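Local coordinates for protein isoprenyl transferase (Campylobacter jejuni, PDB 3UGS) that probably catalyses the magnesium-dependent condensation of isopentenyl diphosphate with allylic diphosphates, as a homodimeric cis-prenyltransferase that makes undecaprenyl diphosphate, at residues V13-R18 against G176-L181; K37-L42 against T199-L204; F59-W64 against A131-A136; Y191-F196 against K214-R219. All coordinates share one frame; numbering follows the deposited sequence.

Contact 1 (V13-R18 against G176-L181); sequences VMDGNR and GNAKRL. With FFT ((2Z,6Z)-3,7,11-trimethyldodeca-2,6,10-trien-1-yl dihydrogen phosphate), chain C.
Both carboxylate oxygens of Asp-15 are taken up by the backbone of the facing turn. OD1 accepts the N-H of Asn-177 at 2.7 Å, and OD2 accepts that of Ala-178 at 3.1 Å. Each donor arrives on the syn side, the first 33° and the second 20° out of the carboxylate plane. OD2 has a further, long and weak ion pair with Arg-174. The acid can settle this low because Gly-176 offers no side chain: OD2 lies 3.1 Å from Gly-176 CA, at backbone angles that themselves call for glycine. The two loops leave the C-terminal ends of strands 9-14 and 171-175, neighbours in the parallel sheet from which the chain runs on in opposite directions, so the pair flanks a topological switch point, a common place for an active site in such a sheet. Here it holds the phosphate of the bound (2Z,6Z)-farnesyl monophosphate, FFT. Gly-16 N donates to FFT O1 (2.7 Å), while Arg-180, its chain extended from CG to NE, gives NE to O3 and NH2 to O2, each at 2.9 Å; the NE bond is nearly straight at 172°. Ser-182 OG and Arg-174 NH1 are also hydrogen-bonded to FFT. Arg-180 NH1 turns instead to Glu-193 and the Glu-220 carbonyl of the second subunit, and Ala-178 CB lies over one guanidinium face, 3.7 Å above its plane and offset toward the rim.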
# COMPACT_ATOMS: atom_id res chain seq x y z
N VAL A 13 3.40 12.43 0.79
CA VAL A 13 4.55 12.23 -0.06
C VAL A 13 4.43 13.08 -1.30
O VAL A 13 3.38 13.18 -1.93
CB VAL A 13 4.80 10.77 -0.47
CG1 VAL A 13 3.60 10.20 -1.20
CG2 VAL A 13 6.07 10.70 -1.36
N MET A 14 5.54 13.69 -1.66
CA MET A 14 5.59 14.54 -2.88
C MET A 14 6.42 13.86 -3.95
O MET A 14 7.27 13.06 -3.66
CB MET A 14 6.14 15.91 -2.56
CG MET A 14 5.50 16.51 -1.31
SD MET A 14 6.65 17.51 -0.36
CE MET A 14 5.64 17.93 1.07
N ASP A 15 6.13 14.19 -5.19
CA ASP A 15 6.94 13.69 -6.30
C ASP A 15 8.42 13.84 -5.97
O ASP A 15 8.91 14.88 -5.60
CB ASP A 15 6.66 14.40 -7.59
CG ASP A 15 5.45 13.87 -8.29
OD1 ASP A 15 5.29 14.24 -9.48
OD2 ASP A 15 4.66 13.09 -7.69
N GLY A 16 9.11 12.75 -6.11
CA GLY A 16 10.54 12.73 -5.88
C GLY A 16 11.39 12.83 -7.14
O GLY A 16 12.61 12.63 -7.08
N ASN A 17 10.78 13.11 -8.30
CA ASN A 17 11.62 13.30 -9.52
C ASN A 17 11.85 14.73 -10.02
O ASN A 17 11.62 15.69 -9.31
CB ASN A 17 11.22 12.37 -10.67
CG ASN A 17 9.82 12.64 -11.20
OD1 ASN A 17 9.38 13.79 -11.27
ND2 ASN A 17 9.12 11.58 -11.60
N ARG A 18 12.32 14.83 -11.26
CA ARG A 18 12.64 16.13 -11.96
C ARG A 18 12.26 17.42 -11.21
O ARG A 18 11.54 18.27 -11.75
CB ARG A 18 11.98 16.16 -13.35
N GLY A 176 1.84 15.58 -6.34
CA GLY A 176 2.66 15.45 -7.53
C GLY A 176 1.87 14.73 -8.60
O GLY A 176 0.66 14.55 -8.48
N ASN A 177 2.57 14.33 -9.64
CA ASN A 177 1.95 13.53 -10.70
C ASN A 177 2.12 11.98 -10.59
O ASN A 177 1.38 11.22 -11.22
CB ASN A 177 2.38 14.00 -12.08
CG ASN A 177 1.48 13.45 -13.16
OD1 ASN A 177 0.23 13.44 -13.02
ND2 ASN A 177 2.09 12.94 -14.22
N ALA A 178 3.08 11.54 -9.79
CA ALA A 178 3.34 10.09 -9.53
C ALA A 178 2.14 9.43 -8.85
O ALA A 178 1.56 9.97 -7.92
CB ALA A 178 4.58 9.87 -8.66
N LYS A 179 1.75 8.29 -9.37
CA LYS A 179 0.64 7.54 -8.81
C LYS A 179 1.09 6.22 -8.23
O LYS A 179 1.05 5.19 -8.90
CB LYS A 179 -0.42 7.24 -9.86
CG LYS A 179 -0.88 8.44 -10.63
CD LYS A 179 -2.36 8.73 -10.42
CE LYS A 179 -2.77 9.99 -11.15
NZ LYS A 179 -1.89 11.14 -10.74
N ARG A 180 1.44 6.26 -6.95
CA ARG A 180 2.11 5.13 -6.28
C ARG A 180 2.52 5.47 -4.86
O ARG A 180 2.53 6.63 -4.51
CB ARG A 180 3.32 4.69 -7.08
CG ARG A 180 4.32 5.81 -7.29
CD ARG A 180 5.51 5.34 -8.09
NE ARG A 180 6.44 6.42 -8.37
CZ ARG A 180 6.88 6.76 -9.58
NH1 ARG A 180 6.45 6.12 -10.67
NH2 ARG A 180 7.76 7.74 -9.70
N LEU A 181 2.80 4.45 -4.06
CA LEU A 181 3.12 4.65 -2.62
C LEU A 181 4.60 4.66 -2.33
O LEU A 181 5.05 5.12 -1.30
CB LEU A 181 2.44 3.63 -1.72
CG LEU A 181 0.89 3.72 -1.72
CD1 LEU A 181 0.34 2.94 -0.53
CD2 LEU A 181 0.38 5.15 -1.68
O3 FFT C . 7.19 7.93 -6.04
P FFT C . 8.30 8.93 -6.21
O1 FFT C . 7.82 10.34 -6.27
O2 FFT C . 9.26 8.48 -7.30
O FFT C . 9.21 8.92 -4.87
C14 FFT C . 8.71 9.47 -3.64
C13 FFT C . 9.65 9.16 -2.49
C11 FFT C . 10.19 10.10 -1.72
C12 FFT C . 11.10 9.73 -0.61
C10 FFT C . 9.82 11.55 -1.87
C9 FFT C . 11.03 12.42 -2.08
C8 FFT C . 10.59 13.79 -2.54
C6 FFT C . 10.78 14.89 -1.78
C7 FFT C . 10.37 16.26 -2.25
C5 FFT C . 11.43 14.74 -0.43
C4 FFT C . 12.18 16.03 -0.18
C3 FFT C . 13.16 15.91 0.96
C1 FFT C . 13.64 17.03 1.55
C2 FFT C . 13.19 18.40 1.06
C FFT C . 14.61 16.90 2.69

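Contact 2 (K37-L42 against T199-L204); sequences KTMQKL and TLFPSL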
# COMPACT_ATOMS: atom_id res chain seq x y z
N LYS A 37 6.90 27.64 3.61
CA LYS A 37 5.75 28.44 3.98
C LYS A 37 4.50 27.60 3.87
O LYS A 37 3.57 27.72 4.67
CB LYS A 37 5.63 29.67 3.08
N THR A 38 4.50 26.74 2.86
CA THR A 38 3.33 25.87 2.59
C THR A 38 3.20 24.81 3.68
O THR A 38 2.12 24.45 4.13
CB THR A 38 3.41 25.20 1.20
OG1 THR A 38 3.15 26.19 0.20
CG2 THR A 38 2.39 24.06 1.08
N MET A 39 4.37 24.40 4.12
CA MET A 39 4.56 23.41 5.19
C MET A 39 4.01 23.88 6.51
O MET A 39 3.44 23.10 7.28
CB MET A 39 6.02 23.04 5.42
CG MET A 39 6.31 21.58 5.09
SD MET A 39 5.21 20.37 5.88
CE MET A 39 5.84 20.46 7.56
N GLN A 40 4.23 25.15 6.78
CA GLN A 40 3.65 25.78 7.98
C GLN A 40 2.14 25.78 7.90
O GLN A 40 1.45 25.53 8.88
CB GLN A 40 4.14 27.22 8.19
CG GLN A 40 5.66 27.29 8.14
CD GLN A 40 6.22 28.68 8.41
OE1 GLN A 40 6.71 29.35 7.49
NE2 GLN A 40 6.17 29.11 9.66
N LYS A 41 1.64 26.02 6.70
CA LYS A 41 0.18 26.02 6.51
C LYS A 41 -0.42 24.64 6.72
O LYS A 41 -1.47 24.47 7.32
CB LYS A 41 -0.19 26.53 5.15
CG LYS A 41 0.09 28.00 5.00
CD LYS A 41 -0.15 28.40 3.57
CE LYS A 41 -0.56 29.85 3.48
NZ LYS A 41 -0.76 30.15 2.05
N LEU A 42 0.29 23.65 6.23
CA LEU A 42 -0.14 22.24 6.41
C LEU A 42 -0.16 21.94 7.90
O LEU A 42 -1.08 21.31 8.42
CB LEU A 42 0.76 21.26 5.67
CG LEU A 42 0.38 19.77 5.81
CD1 LEU A 42 -1.05 19.47 5.38
CD2 LEU A 42 1.33 18.88 5.03
N THR A 199 -0.30 18.79 -8.40
CA THR A 199 0.13 20.15 -8.16
C THR A 199 1.50 20.02 -7.53
O THR A 199 1.94 18.93 -7.22
CB THR A 199 -0.79 20.87 -7.15
OG1 THR A 199 -1.04 20.01 -6.03
CG2 THR A 199 -2.11 21.24 -7.80
N LEU A 200 2.17 21.13 -7.34
CA LEU A 200 3.42 21.07 -6.60
C LEU A 200 3.02 21.39 -5.17
O LEU A 200 1.90 21.81 -4.90
CB LEU A 200 4.47 22.02 -7.16
N PHE A 201 3.91 21.14 -4.23
CA PHE A 201 3.57 21.30 -2.82
C PHE A 201 3.38 22.79 -2.56
O PHE A 201 2.48 23.23 -1.85
CB PHE A 201 4.68 20.75 -1.95
CG PHE A 201 4.42 20.84 -0.48
CD1 PHE A 201 3.32 20.21 0.08
CD2 PHE A 201 5.29 21.52 0.35
CE1 PHE A 201 3.09 20.27 1.44
CE2 PHE A 201 5.08 21.58 1.71
CZ PHE A 201 3.97 20.96 2.25
N PRO A 202 4.25 23.58 -3.17
CA PRO A 202 4.28 25.01 -3.00
C PRO A 202 2.93 25.61 -3.27
O PRO A 202 2.45 26.45 -2.52
CB PRO A 202 5.24 25.46 -4.09
CG PRO A 202 6.12 24.29 -4.33
CD PRO A 202 5.26 23.10 -4.10
N SER A 203 2.31 25.11 -4.33
CA SER A 203 1.05 25.69 -4.87
C SER A 203 -0.21 25.43 -4.04
O SER A 203 -1.29 25.90 -4.36
CB SER A 203 0.82 25.26 -6.32
OG SER A 203 1.87 25.73 -7.15
N LEU A 204 -0.03 24.73 -2.94
CA LEU A 204 -1.16 24.35 -2.07
C LEU A 204 -1.52 25.38 -1.01
O LEU A 204 -0.69 25.93 -0.30
CB LEU A 204 -0.92 23.00 -1.40
CG LEU A 204 -1.02 21.82 -2.38
CD1 LEU A 204 -0.26 20.61 -1.81
CD2 LEU A 204 -2.46 21.46 -2.70
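Thr-38 meets the type I beta turn Phe-201 to Leu-204 with both branches of its side chain, joining the helix of a beta-alpha-beta crossover (strand 9-14, helix 34-48, strand 53-60) to the loop that leads into helix 206-218. The methyl CG2 sits over the centre of the Phe-201 ring, 3.6 Å from the centroid and only 10° off the normal, a CH-pi contact. The other branch is polar: OG1 donates to Pro-202 O at 2.8 Å, and has a weak hydrogen bond with the Gln-34 carbonyl one helical turn back. With OG1 anti to its own carbonyl carbon and CG2 anti to the backbone N, one rotamer serves both contacts. The rim of the same ring meets Met-39 and, one turn on from Thr-38, Leu-42. Met-39 CG packs at the edge, 3.6 Å from Phe-201 CE2, and its sulfur makes an oblique Met-aromatic contact, SD lying 5.1 Å from the centroid. Leu-42 CD2 also comes in near the ring plane, 4.2 Å from Phe-201 CE1. Farther out, Phe-209 of helix 206-218 touches Thr-38, Leu-42 and Leu-204. Leu-42 reaches on to Leu-10 and Leu-54 of the sheet, and Met-39 to Leu-56. The turn itself is closed by its own backbone bond, Leu-204 N to Phe-201 O at 3.1 Å, and that same Phe-201 O lies 3.0 Å from Thr-38 CG2.

Contact 3 (F59-W64 against A131-A136); sequences FSTENW and AISYGA
Trp-64 points the edge of its indole at Ser-133: NE1 donates to OG at 3.1 Å and 164°, with the oxygen practically in the ring plane. Ser-133 OG, anti to its backbone N (chi1 176°), is also bonded to the Asp-101 carbonyl. Phe-59 stands over the indole face, its CE2 3.3 Å above the centre of the Trp-64 ring, while the edge of the phenyl ring takes Ser-133 N, 3.9 Å from CD2. Arg-104 makes a cation-pi contact with the indole. Neighbouring strands 53-60 and 126-134 of the parallel sheet are bridged by Tyr-134 N to Phe-59 O (2.9 Å). Thr-61 N, well above the carbonyl plane, reaches Tyr-134 O at 3.2 Å. Asn-63 N donates to Ser-60 OG, an ST motif, and Ser-60 N separately donates to Asn-63 OD1 (2.8 Å). Asn-63, by similarity the proton acceptor, touches FFT and gives ND2 to Gly-224 O of the second subunit. The bonds on both ends of its amide imply a side chain fixed in orientation by the strand end and the dimer partner.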
# COMPACT_ATOMS: atom_id res chain seq x y z
N PHE A 59 13.44 10.60 2.70
CA PHE A 59 14.43 9.73 2.05
C PHE A 59 14.14 8.24 2.36
O PHE A 59 13.91 7.82 3.52
CB PHE A 59 15.86 10.09 2.51
CG PHE A 59 16.97 9.48 1.65
CD1 PHE A 59 17.47 10.16 0.56
CD2 PHE A 59 17.52 8.25 1.97
CE1 PHE A 59 18.52 9.62 -0.21
CE2 PHE A 59 18.54 7.69 1.20
CZ PHE A 59 19.03 8.37 0.10
N SER A 60 14.20 7.44 1.31
CA SER A 60 13.88 6.04 1.46
C SER A 60 15.07 5.13 1.33
O SER A 60 16.15 5.57 0.98
CB SER A 60 12.84 5.62 0.42
OG SER A 60 13.40 5.69 -0.88
N THR A 61 14.85 3.85 1.60
CA THR A 61 15.93 2.85 1.49
C THR A 61 16.43 2.71 0.04
O THR A 61 17.61 2.59 -0.22
CB THR A 61 15.55 1.48 2.08
OG1 THR A 61 14.23 1.09 1.64
CG2 THR A 61 15.66 1.52 3.63
N GLU A 62 15.50 2.76 -0.89
CA GLU A 62 15.83 2.69 -2.36
C GLU A 62 16.56 3.94 -2.90
O GLU A 62 17.36 3.87 -3.82
CB GLU A 62 14.59 2.45 -3.22
CG GLU A 62 13.97 1.09 -3.05
CD GLU A 62 13.24 1.00 -1.70
OE1 GLU A 62 13.61 0.12 -0.88
OE2 GLU A 62 12.32 1.86 -1.45
N ASN A 63 16.25 5.08 -2.28
CA ASN A 63 16.88 6.37 -2.61
C ASN A 63 18.41 6.32 -2.52
O ASN A 63 19.13 7.15 -3.09
CB ASN A 63 16.38 7.52 -1.73
CG ASN A 63 14.95 7.97 -2.07
OD1 ASN A 63 14.26 8.57 -1.24
ND2 ASN A 63 14.51 7.68 -3.27
N TRP A 64 18.91 5.32 -1.79
CA TRP A 64 20.38 5.11 -1.67
C TRP A 64 21.04 4.75 -2.98
O TRP A 64 22.25 4.77 -3.10
CB TRP A 64 20.70 4.07 -0.63
CG TRP A 64 20.47 4.54 0.77
CD1 TRP A 64 19.51 4.09 1.68
CD2 TRP A 64 21.20 5.58 1.46
NE1 TRP A 64 19.60 4.78 2.86
CE2 TRP A 64 20.62 5.67 2.80
CE3 TRP A 64 22.25 6.40 1.13
CZ2 TRP A 64 21.10 6.57 3.74
CZ3 TRP A 64 22.72 7.28 2.08
CH2 TRP A 64 22.15 7.39 3.35
N ALA A 131 10.10 10.29 7.93
CA ALA A 131 10.65 9.06 7.35
C ALA A 131 11.95 9.28 6.59
O ALA A 131 11.98 9.83 5.50
CB ALA A 131 9.62 8.39 6.46
N ILE A 132 13.03 8.83 7.19
CA ILE A 132 14.41 9.06 6.66
C ILE A 132 15.21 7.78 6.60
O ILE A 132 15.35 7.09 7.61
CB ILE A 132 15.26 10.02 7.50
CG1 ILE A 132 14.43 11.19 7.96
CG2 ILE A 132 16.46 10.52 6.71
CD1 ILE A 132 15.10 11.96 9.09
N SER A 133 15.78 7.53 5.43
CA SER A 133 16.35 6.22 5.14
C SER A 133 15.33 5.16 5.59
O SER A 133 15.61 4.23 6.30
CB SER A 133 17.67 6.00 5.89
OG SER A 133 18.14 4.67 5.63
N TYR A 134 14.11 5.39 5.18
CA TYR A 134 12.98 4.57 5.57
C TYR A 134 12.38 3.81 4.40
O TYR A 134 12.21 4.31 3.31
CB TYR A 134 11.88 5.41 6.22
CG TYR A 134 10.58 4.70 6.32
CD1 TYR A 134 10.18 4.10 7.52
CD2 TYR A 134 9.76 4.57 5.22
CE1 TYR A 134 8.98 3.42 7.61
CE2 TYR A 134 8.59 3.88 5.29
CZ TYR A 134 8.18 3.31 6.48
OH TYR A 134 6.97 2.62 6.54
N GLY A 135 12.03 2.58 4.66
CA GLY A 135 11.24 1.80 3.73
C GLY A 135 10.25 0.95 4.49
O GLY A 135 10.54 0.48 5.60
N ALA A 136 9.08 0.74 3.88
CA ALA A 136 7.95 0.03 4.55
C ALA A 136 8.31 -1.42 4.74
O ALA A 136 8.06 -2.01 5.77
CB ALA A 136 6.65 0.14 3.77

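Contact 4 (Y191-F196 against K214-R219); sequences YAEIYF and KEFRNR
The guanidinium of Arg-219 is met round its edge by three neighbours on strand 193-197: Glu-193 OE1, Ile-194 O and Tyr-195 CD1. Its plane is turned 78° from the Glu-193 carboxylate and 40° from the Tyr-195 ring. At that ring too the approach is at the edge, with Arg-219 NH2 3.1 Å from Tyr-195 CD1. The Phe-216 ring likewise offers its rim, CD1 lying 3.8 Å from Glu-193 CB, which is in the ring plane. A single nitrogen, Arg-219 NH1, does the polar work: it makes a salt bridge of 3.2 Å to Glu-193 OE1, which it meets on the anti side, and a hydrogen bond of 3.1 Å to Ile-194 O, arriving 59° out of the carbonyl plane. The arginine chain, extended from CG to NE, reaches across from segment 214-219 to the strand, while Glu-193, bent at chi2, slides past it in the opposite direction. Glu-193 has a stronger partner elsewhere: OE2 forms a salt bridge with Arg-180 NH1 of the second subunit, whose other guanidinium nitrogens hold a phosphate. Arg-219 is thus placed as a second-shell residue, consistent with a part in positioning the glutamate that reaches into the neighbour's pocket. Within the subunit, the helix lies against the last strand of the parallel sheet; across the dimer, that strand supplies Glu-193, by similarity a magnesium ligand, to the shared cis-prenyltransferase active-site region.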
# COMPACT_ATOMS: atom_id res chain seq x y z
N TYR A 191 -5.88 0.00 4.91
CA TYR A 191 -7.20 0.67 4.75
C TYR A 191 -7.20 2.23 4.70
O TYR A 191 -8.22 2.89 4.82
CB TYR A 191 -8.15 0.19 5.83
CG TYR A 191 -8.65 -1.18 5.51
CD1 TYR A 191 -9.70 -1.37 4.59
CD2 TYR A 191 -8.06 -2.30 6.06
CE1 TYR A 191 -10.15 -2.65 4.26
CE2 TYR A 191 -8.48 -3.58 5.72
CZ TYR A 191 -9.53 -3.74 4.82
OH TYR A 191 -9.94 -5.02 4.51
N ALA A 192 -6.03 2.79 4.50
CA ALA A 192 -5.90 4.23 4.32
C ALA A 192 -6.61 4.71 3.03
O ALA A 192 -6.53 4.13 1.95
CB ALA A 192 -4.45 4.64 4.31
N GLU A 193 -7.31 5.81 3.18
CA GLU A 193 -7.90 6.51 2.04
C GLU A 193 -6.76 7.17 1.32
O GLU A 193 -5.79 7.63 1.92
CB GLU A 193 -8.94 7.54 2.44
CG GLU A 193 -10.24 6.93 3.00
CD GLU A 193 -10.95 6.07 1.97
OE1 GLU A 193 -10.82 6.33 0.76
OE2 GLU A 193 -11.65 5.12 2.36
N ILE A 194 -6.87 7.16 0.01
CA ILE A 194 -5.78 7.64 -0.84
C ILE A 194 -6.24 8.75 -1.74
O ILE A 194 -7.33 8.70 -2.33
CB ILE A 194 -5.18 6.53 -1.68
CG1 ILE A 194 -4.40 5.56 -0.78
CG2 ILE A 194 -4.22 7.09 -2.69
CD1 ILE A 194 -4.00 4.30 -1.49
N TYR A 195 -5.42 9.78 -1.82
CA TYR A 195 -5.77 10.96 -2.60
C TYR A 195 -4.57 11.53 -3.35
O TYR A 195 -3.56 11.88 -2.77
CB TYR A 195 -6.45 12.03 -1.73
CG TYR A 195 -7.04 13.19 -2.53
CD1 TYR A 195 -8.31 13.11 -3.11
CD2 TYR A 195 -6.30 14.35 -2.75
CE1 TYR A 195 -8.85 14.15 -3.86
CE2 TYR A 195 -6.83 15.41 -3.51
CZ TYR A 195 -8.10 15.29 -4.06
OH TYR A 195 -8.65 16.31 -4.80
N PHE A 196 -4.72 11.59 -4.65
CA PHE A 196 -3.72 12.18 -5.56
C PHE A 196 -4.08 13.62 -5.95
O PHE A 196 -5.01 13.84 -6.69
CB PHE A 196 -3.58 11.37 -6.85
CG PHE A 196 -3.16 9.95 -6.64
CD1 PHE A 196 -1.91 9.64 -6.07
CD2 PHE A 196 -3.99 8.91 -7.03
CE1 PHE A 196 -1.52 8.32 -5.88
CE2 PHE A 196 -3.59 7.59 -6.84
CZ PHE A 196 -2.36 7.30 -6.27
N LYS A 214 -12.09 17.63 4.16
CA LYS A 214 -13.59 17.57 4.23
C LYS A 214 -14.06 16.38 3.37
O LYS A 214 -14.90 15.58 3.74
CB LYS A 214 -14.27 18.87 3.73
N GLU A 215 -13.44 16.28 2.23
CA GLU A 215 -13.73 15.21 1.30
C GLU A 215 -13.53 13.82 1.95
O GLU A 215 -14.40 12.93 1.91
CB GLU A 215 -12.85 15.33 0.06
CG GLU A 215 -13.14 14.29 -1.01
N PHE A 216 -12.34 13.65 2.53
CA PHE A 216 -12.01 12.43 3.26
C PHE A 216 -13.02 12.12 4.38
O PHE A 216 -13.36 10.96 4.65
CB PHE A 216 -10.59 12.49 3.87
CG PHE A 216 -10.42 11.56 5.04
CD1 PHE A 216 -10.02 10.22 4.84
CD2 PHE A 216 -10.73 11.97 6.32
CE1 PHE A 216 -9.91 9.36 5.91
CE2 PHE A 216 -10.64 11.11 7.40
CZ PHE A 216 -10.22 9.82 7.20
N ARG A 217 -13.49 13.16 5.04
CA ARG A 217 -14.43 12.97 6.16
C ARG A 217 -15.77 12.42 5.74
O ARG A 217 -16.45 11.78 6.52
CB ARG A 217 -14.70 14.23 6.94
CG ARG A 217 -13.47 14.91 7.38
CD ARG A 217 -13.77 15.72 8.57
NE ARG A 217 -12.54 15.82 9.32
CZ ARG A 217 -12.19 16.89 10.01
NH1 ARG A 217 -11.05 16.93 10.67
NH2 ARG A 217 -12.98 17.95 10.02
N ASN A 218 -16.12 12.68 4.51
CA ASN A 218 -17.44 12.23 3.99
C ASN A 218 -17.41 11.01 3.12
O ASN A 218 -18.45 10.54 2.63
CB ASN A 218 -18.13 13.36 3.23
CG ASN A 218 -18.58 14.47 4.15
OD1 ASN A 218 -18.89 14.23 5.33
ND2 ASN A 218 -18.57 15.70 3.65
N ARG A 219 -16.20 10.51 2.92
CA ARG A 219 -16.01 9.28 2.12
C ARG A 219 -16.51 8.11 2.95
O ARG A 219 -16.36 8.11 4.16
CB ARG A 219 -14.52 9.03 1.81
CG ARG A 219 -14.04 9.54 0.45
CD ARG A 219 -12.57 9.18 0.25
NE ARG A 219 -11.92 10.07 -0.71
CZ ARG A 219 -10.64 10.00 -1.07
NH1 ARG A 219 -9.85 9.09 -0.57
NH2 ARG A 219 -10.15 10.85 -1.95

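How the contacts relate
Contacts 1, 3 and 4 all reach the six-stranded parallel sheet, at strands 9-14, 53-60 with 126-134, and 193-197 respectively, while contact 2 packs helix 34-48 beside it. The centres of contacts 1 and 2 lie 15 Å apart, and the two touch where Met-14 CE comes within 3.4 Å of Phe-201 CD1; contacts 1 and 4 touch through Lys-179 and Phe-196. Contacts 3 and 4 are the farthest apart, at 25 Å. Along the chain, contact 3 is nested inside the loops closed by contacts 1 and 2, whose segments alternate, and contact 4 opens after contact 1 closes. Contacts 1, 3 and 4 also meet the second subunit, consistent with a pocket that lies close to the dimer interface.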